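Local coordinates for putative cell surface protein (Streptococcus pyogenes, PDB 4OFQ) that probably serves as an antigen I/II-family adhesin on the streptococcal cell surface, its C-terminal region being built of beta-sandwich domains, one of which holds a calcium ion, at residues A[238-243]-A[329-334]; A[253-258]-A[290-295]. All blocks are in the same frame, centred on the assembly; numbering follows the deposited sequence.

Interaction 1 of 2, residues A[238-243]-A[329-334]; sequences KFVDQL and TLYVNG
Lys238 O takes a hydrogen bond and a C-H...O contact from the neighbouring strand. Tyr331 N donates to Lys238 O at 2.8 Å, within the carbonyl plane. Leu330 CA makes the weaker C-H...O contact to the same oxygen, and Leu330 CD1 merely packs 3.3 Å from Lys238 O. The return bond, from Lys238 N to Tyr331 O, closes the ring of this hydrogen-bonded antiparallel pair. A second such pair follows two residues along, where Val240 N reaches Thr329 O at 2.8 Å and Thr329 N answers to Val240 O. Phe239 and Leu330 form the non-hydrogen-bonded pair between them. The ladder joins strands 237-242 and 323-332, whose short segments run at 156° to each other, inside one antiparallel sheet of the beta sandwich that makes up this part of the adhesin. On the buried face, Phe239 and Leu330 lie side by side and point the same way. Leu330 CD1 sits squarely over the centre of the Phe239 ring, a CH-pi contact of 3.8 Å from CD1 to the ring centroid, almost on the ring normal. Leu221 of strand 216-222 also packs against Phe239. The other face of the sheet is only partly covered and carries Lys238, Val240, Thr329 and Tyr331. Here Val240 CG2 comes obliquely to the phenol, 3.7 Å from Tyr331 CE1; CG2 is placed anti to its own carbonyl carbon, since CG1 is anti to the backbone N (chi1 -178°). Lys238 CE approaches Tyr331 CD1 at 4.3 Å, while Lys238 NZ lies off to the side of the ring normal, 5.7 Å from the Tyr331 ring centroid, too far for more than a weak cation-pi attraction. Pro336 of strand 335-338 packs against both Thr329 and Tyr331.

Interaction 2 of 2, residues A[253-258]-A[290-295]; sequences DKVLAT and YELAFK
Tyr290 comes first along 290-295, reaching over to the opposing strand with its hydroxyl. A chi1 of 168° sets CG anti to the backbone N, which carries it from CB in the direction of Asp253. Tyr290 OH donates to Asp253 OD2 at 2.6 Å, using the anti lone pair of that oxygen. OD2 lies at the edge of the phenol ring and in its plane, while the carboxylate plane stands nearly perpendicular to the ring, 89° away. Thr281 OG1 gives Asp253 OD2 a second hydrogen bond, so this oxygen takes two, with the buried Tyr290 and Leu292 beside it. Leu292 is next: its CD1 is 3.3 Å from Asp253 OD2 and also meets Val255 CB at 4.0 Å. This is face-to-face packing in a beta sandwich: strands 248-257 and 289-294 belong to different sheets, their short segments 9.9 Å apart at closest and 32° from parallel, and between these two segments every close contact is made by side chains. At the far end Phe294 meets Val255 tip to tip, with Phe294 CZ 4.0 Å from Val255 CG2. Ala310 of strand 310-318 packs against both residues, and Phe308 makes an edge-to-face contact with the Phe294 ring.

Strand 289-294 connects the two contacts, whose centres lie about 10 Å apart. It pairs with strand 237-242 on the edge not used by 323-332: Phe239 N is 2.7 Å from Leu292 O and Asp241 N is 2.8 Å from Tyr290 O, both probable hydrogen bonds. Interaction 1 therefore joins neighbours within one sheet, whereas interaction 2 packs that sheet against the one containing 248-257. Phe239 and Leu292 touch on the inward side, linking the two apolar clusters; on the outward side Lys238 CD packs 3.7 Å from Glu291 CD. The calcium site, formed by Asp69, Tyr70, Val124 and Glu126, includes no residue of either interaction.

Interaction 1 of 2, residues A[238-243]-A[329-334]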
# COMPACT_ATOMS: atom_id res chain seq x y z
N LYS A 238 15.38 -5.58 -5.32
CA LYS A 238 16.30 -6.71 -5.42
C LYS A 238 15.82 -7.72 -6.44
O LYS A 238 14.65 -8.13 -6.42
CB LYS A 238 16.43 -7.37 -4.04
CG LYS A 238 17.36 -8.58 -4.01
CD LYS A 238 17.62 -9.04 -2.58
CE LYS A 238 16.42 -9.71 -1.97
NZ LYS A 238 16.79 -10.32 -0.64
N PHE A 239 16.73 -8.14 -7.33
CA PHE A 239 16.43 -9.17 -8.31
C PHE A 239 16.90 -10.49 -7.75
O PHE A 239 18.03 -10.60 -7.27
CB PHE A 239 17.21 -8.92 -9.61
CG PHE A 239 16.91 -7.61 -10.29
CD1 PHE A 239 17.45 -6.42 -9.82
CD2 PHE A 239 16.14 -7.57 -11.45
CE1 PHE A 239 17.21 -5.22 -10.46
CE2 PHE A 239 15.90 -6.37 -12.10
CZ PHE A 239 16.44 -5.18 -11.59
N VAL A 240 16.05 -11.52 -7.81
CA VAL A 240 16.44 -12.86 -7.41
C VAL A 240 16.17 -13.86 -8.55
O VAL A 240 15.07 -13.91 -9.11
CB VAL A 240 15.70 -13.31 -6.13
CG1 VAL A 240 16.16 -14.69 -5.72
CG2 VAL A 240 15.95 -12.31 -5.00
N ASP A 241 17.16 -14.67 -8.89
CA ASP A 241 17.01 -15.56 -10.04
C ASP A 241 17.68 -16.90 -9.74
O ASP A 241 18.89 -16.95 -9.53
CB ASP A 241 17.61 -14.90 -11.29
CG ASP A 241 17.22 -15.61 -12.57
OD1 ASP A 241 17.11 -16.85 -12.55
OD2 ASP A 241 17.01 -14.93 -13.59
N GLN A 242 16.89 -17.97 -9.68
CA GLN A 242 17.44 -19.31 -9.51
C GLN A 242 17.72 -19.85 -10.90
O GLN A 242 16.81 -20.32 -11.58
CB GLN A 242 16.44 -20.23 -8.79
CG GLN A 242 16.88 -21.70 -8.75
CD GLN A 242 18.23 -21.93 -8.07
OE1 GLN A 242 18.40 -21.61 -6.89
NE2 GLN A 242 19.20 -22.50 -8.82
N LEU A 243 18.97 -19.75 -11.33
CA LEU A 243 19.34 -20.20 -12.66
C LEU A 243 19.35 -21.72 -12.71
O LEU A 243 19.62 -22.37 -11.70
CB LEU A 243 20.72 -19.66 -13.03
CG LEU A 243 20.80 -18.14 -13.16
CD1 LEU A 243 22.25 -17.68 -13.16
CD2 LEU A 243 20.07 -17.67 -14.42
N THR A 329 12.36 -13.14 -9.70
CA THR A 329 11.44 -12.47 -8.80
C THR A 329 12.09 -11.17 -8.38
O THR A 329 13.25 -11.15 -7.96
CB THR A 329 11.14 -13.31 -7.55
OG1 THR A 329 10.45 -14.51 -7.92
CG2 THR A 329 10.25 -12.52 -6.59
N LEU A 330 11.35 -10.08 -8.51
CA LEU A 330 11.81 -8.78 -8.04
C LEU A 330 11.15 -8.54 -6.69
O LEU A 330 9.98 -8.84 -6.50
CB LEU A 330 11.40 -7.69 -9.02
CG LEU A 330 11.91 -6.29 -8.71
CD1 LEU A 330 13.45 -6.22 -8.88
CD2 LEU A 330 11.19 -5.23 -9.55
N TYR A 331 11.91 -8.02 -5.74
CA TYR A 331 11.35 -7.65 -4.44
C TYR A 331 11.40 -6.13 -4.36
O TYR A 331 12.47 -5.55 -4.40
CB TYR A 331 12.15 -8.28 -3.30
CG TYR A 331 11.93 -9.77 -3.20
CD1 TYR A 331 12.69 -10.66 -3.95
CD2 TYR A 331 10.94 -10.29 -2.36
CE1 TYR A 331 12.48 -12.03 -3.87
CE2 TYR A 331 10.73 -11.65 -2.28
CZ TYR A 331 11.50 -12.51 -3.03
OH TYR A 331 11.29 -13.87 -2.96
N VAL A 332 10.24 -5.49 -4.31
CA VAL A 332 10.19 -4.04 -4.16
C VAL A 332 9.54 -3.73 -2.82
O VAL A 332 8.36 -4.01 -2.64
CB VAL A 332 9.32 -3.39 -5.26
CG1 VAL A 332 9.32 -1.86 -5.10
CG2 VAL A 332 9.83 -3.78 -6.63
N ASN A 333 10.31 -3.17 -1.89
CA ASN A 333 9.82 -2.93 -0.54
C ASN A 333 9.09 -4.16 0.04
O ASN A 333 7.99 -4.06 0.56
CB ASN A 333 8.93 -1.67 -0.48
CG ASN A 333 9.74 -0.37 -0.56
OD1 ASN A 333 10.93 -0.39 -0.85
ND2 ASN A 333 9.09 0.75 -0.29
N GLY A 334 9.71 -5.32 -0.10
CA GLY A 334 9.16 -6.54 0.46
C GLY A 334 8.08 -7.23 -0.35
O GLY A 334 7.65 -8.32 0.02

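Interaction 2 of 2, residues A[253-258]-A[290-295]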
# COMPACT_ATOMS: atom_id res chain seq x y z
N ASP A 253 27.08 -10.06 -15.03
CA ASP A 253 25.84 -9.30 -15.15
C ASP A 253 26.11 -7.83 -15.43
O ASP A 253 27.27 -7.40 -15.53
CB ASP A 253 24.96 -9.46 -13.91
CG ASP A 253 25.57 -8.83 -12.66
OD1 ASP A 253 26.71 -8.32 -12.73
OD2 ASP A 253 24.91 -8.85 -11.60
N LYS A 254 25.03 -7.09 -15.59
CA LYS A 254 25.08 -5.64 -15.74
C LYS A 254 23.73 -5.12 -15.28
O LYS A 254 22.73 -5.83 -15.38
CB LYS A 254 25.32 -5.26 -17.21
CG LYS A 254 25.32 -3.77 -17.48
CD LYS A 254 25.86 -3.42 -18.88
CE LYS A 254 25.02 -4.05 -19.98
NZ LYS A 254 25.45 -3.57 -21.34
N VAL A 255 23.69 -3.90 -14.77
CA VAL A 255 22.41 -3.32 -14.35
C VAL A 255 22.33 -1.85 -14.81
O VAL A 255 23.27 -1.08 -14.59
CB VAL A 255 22.20 -3.46 -12.82
CG1 VAL A 255 23.38 -2.87 -12.06
CG2 VAL A 255 20.89 -2.78 -12.40
N LEU A 256 21.24 -1.49 -15.49
CA LEU A 256 21.11 -0.16 -16.10
C LEU A 256 19.85 0.56 -15.64
O LEU A 256 18.80 -0.06 -15.47
CB LEU A 256 21.06 -0.28 -17.62
CG LEU A 256 22.22 -1.01 -18.29
CD1 LEU A 256 21.98 -1.13 -19.79
CD2 LEU A 256 23.50 -0.27 -18.01
N ALA A 257 19.95 1.87 -15.49
CA ALA A 257 18.76 2.66 -15.17
C ALA A 257 17.82 2.63 -16.37
O ALA A 257 18.27 2.75 -17.52
CB ALA A 257 19.14 4.09 -14.82
N THR A 258 16.52 2.43 -16.12
CA THR A 258 15.54 2.47 -17.21
C THR A 258 14.70 3.74 -17.24
O THR A 258 13.85 3.91 -18.11
CB THR A 258 14.61 1.24 -17.16
OG1 THR A 258 14.12 1.07 -15.83
CG2 THR A 258 15.37 -0.01 -17.59
N TYR A 290 21.22 -16.59 -7.96
CA TYR A 290 21.70 -15.27 -8.33
C TYR A 290 20.87 -14.18 -7.67
O TYR A 290 19.64 -14.23 -7.68
CB TYR A 290 21.64 -15.09 -9.85
CG TYR A 290 21.85 -13.67 -10.32
CD1 TYR A 290 20.78 -12.79 -10.45
CD2 TYR A 290 23.12 -13.21 -10.64
CE1 TYR A 290 20.97 -11.48 -10.88
CE2 TYR A 290 23.33 -11.91 -11.06
CZ TYR A 290 22.24 -11.05 -11.18
OH TYR A 290 22.43 -9.76 -11.60
N GLU A 291 21.53 -13.16 -7.13
CA GLU A 291 20.84 -12.06 -6.51
C GLU A 291 21.55 -10.74 -6.86
O GLU A 291 22.77 -10.68 -6.82
CB GLU A 291 20.89 -12.29 -5.00
CG GLU A 291 20.09 -11.33 -4.17
CD GLU A 291 20.25 -11.63 -2.70
OE1 GLU A 291 19.78 -12.70 -2.27
OE2 GLU A 291 20.87 -10.80 -1.99
N LEU A 292 20.80 -9.72 -7.22
CA LEU A 292 21.36 -8.37 -7.31
C LEU A 292 20.47 -7.42 -6.52
O LEU A 292 19.28 -7.28 -6.82
CB LEU A 292 21.50 -7.91 -8.77
CG LEU A 292 22.15 -6.54 -9.01
CD1 LEU A 292 22.93 -6.51 -10.31
CD2 LEU A 292 21.08 -5.45 -9.02
N ALA A 293 21.04 -6.79 -5.51
CA ALA A 293 20.28 -5.92 -4.61
C ALA A 293 20.81 -4.49 -4.64
O ALA A 293 22.02 -4.26 -4.52
CB ALA A 293 20.33 -6.45 -3.18
N PHE A 294 19.90 -3.54 -4.77
CA PHE A 294 20.30 -2.15 -4.61
C PHE A 294 20.63 -1.85 -3.15
O PHE A 294 19.98 -2.38 -2.24
CB PHE A 294 19.22 -1.22 -5.15
CG PHE A 294 19.36 -0.96 -6.61
CD1 PHE A 294 18.78 -1.80 -7.54
CD2 PHE A 294 20.12 0.12 -7.06
CE1 PHE A 294 18.94 -1.57 -8.90
CE2 PHE A 294 20.28 0.35 -8.42
CZ PHE A 294 19.69 -0.50 -9.34
N LYS A 295 21.64 -1.01 -2.93
CA LYS A 295 22.01 -0.66 -1.56
C LYS A 295 20.97 0.27 -0.93
O LYS A 295 20.51 1.21 -1.57
CB LYS A 295 23.38 0.00 -1.54
CG LYS A 295 24.51 -0.92 -1.96
CD LYS A 295 25.75 -0.12 -2.36
CE LYS A 295 26.91 -1.06 -2.66
NZ LYS A 295 28.10 -0.30 -3.12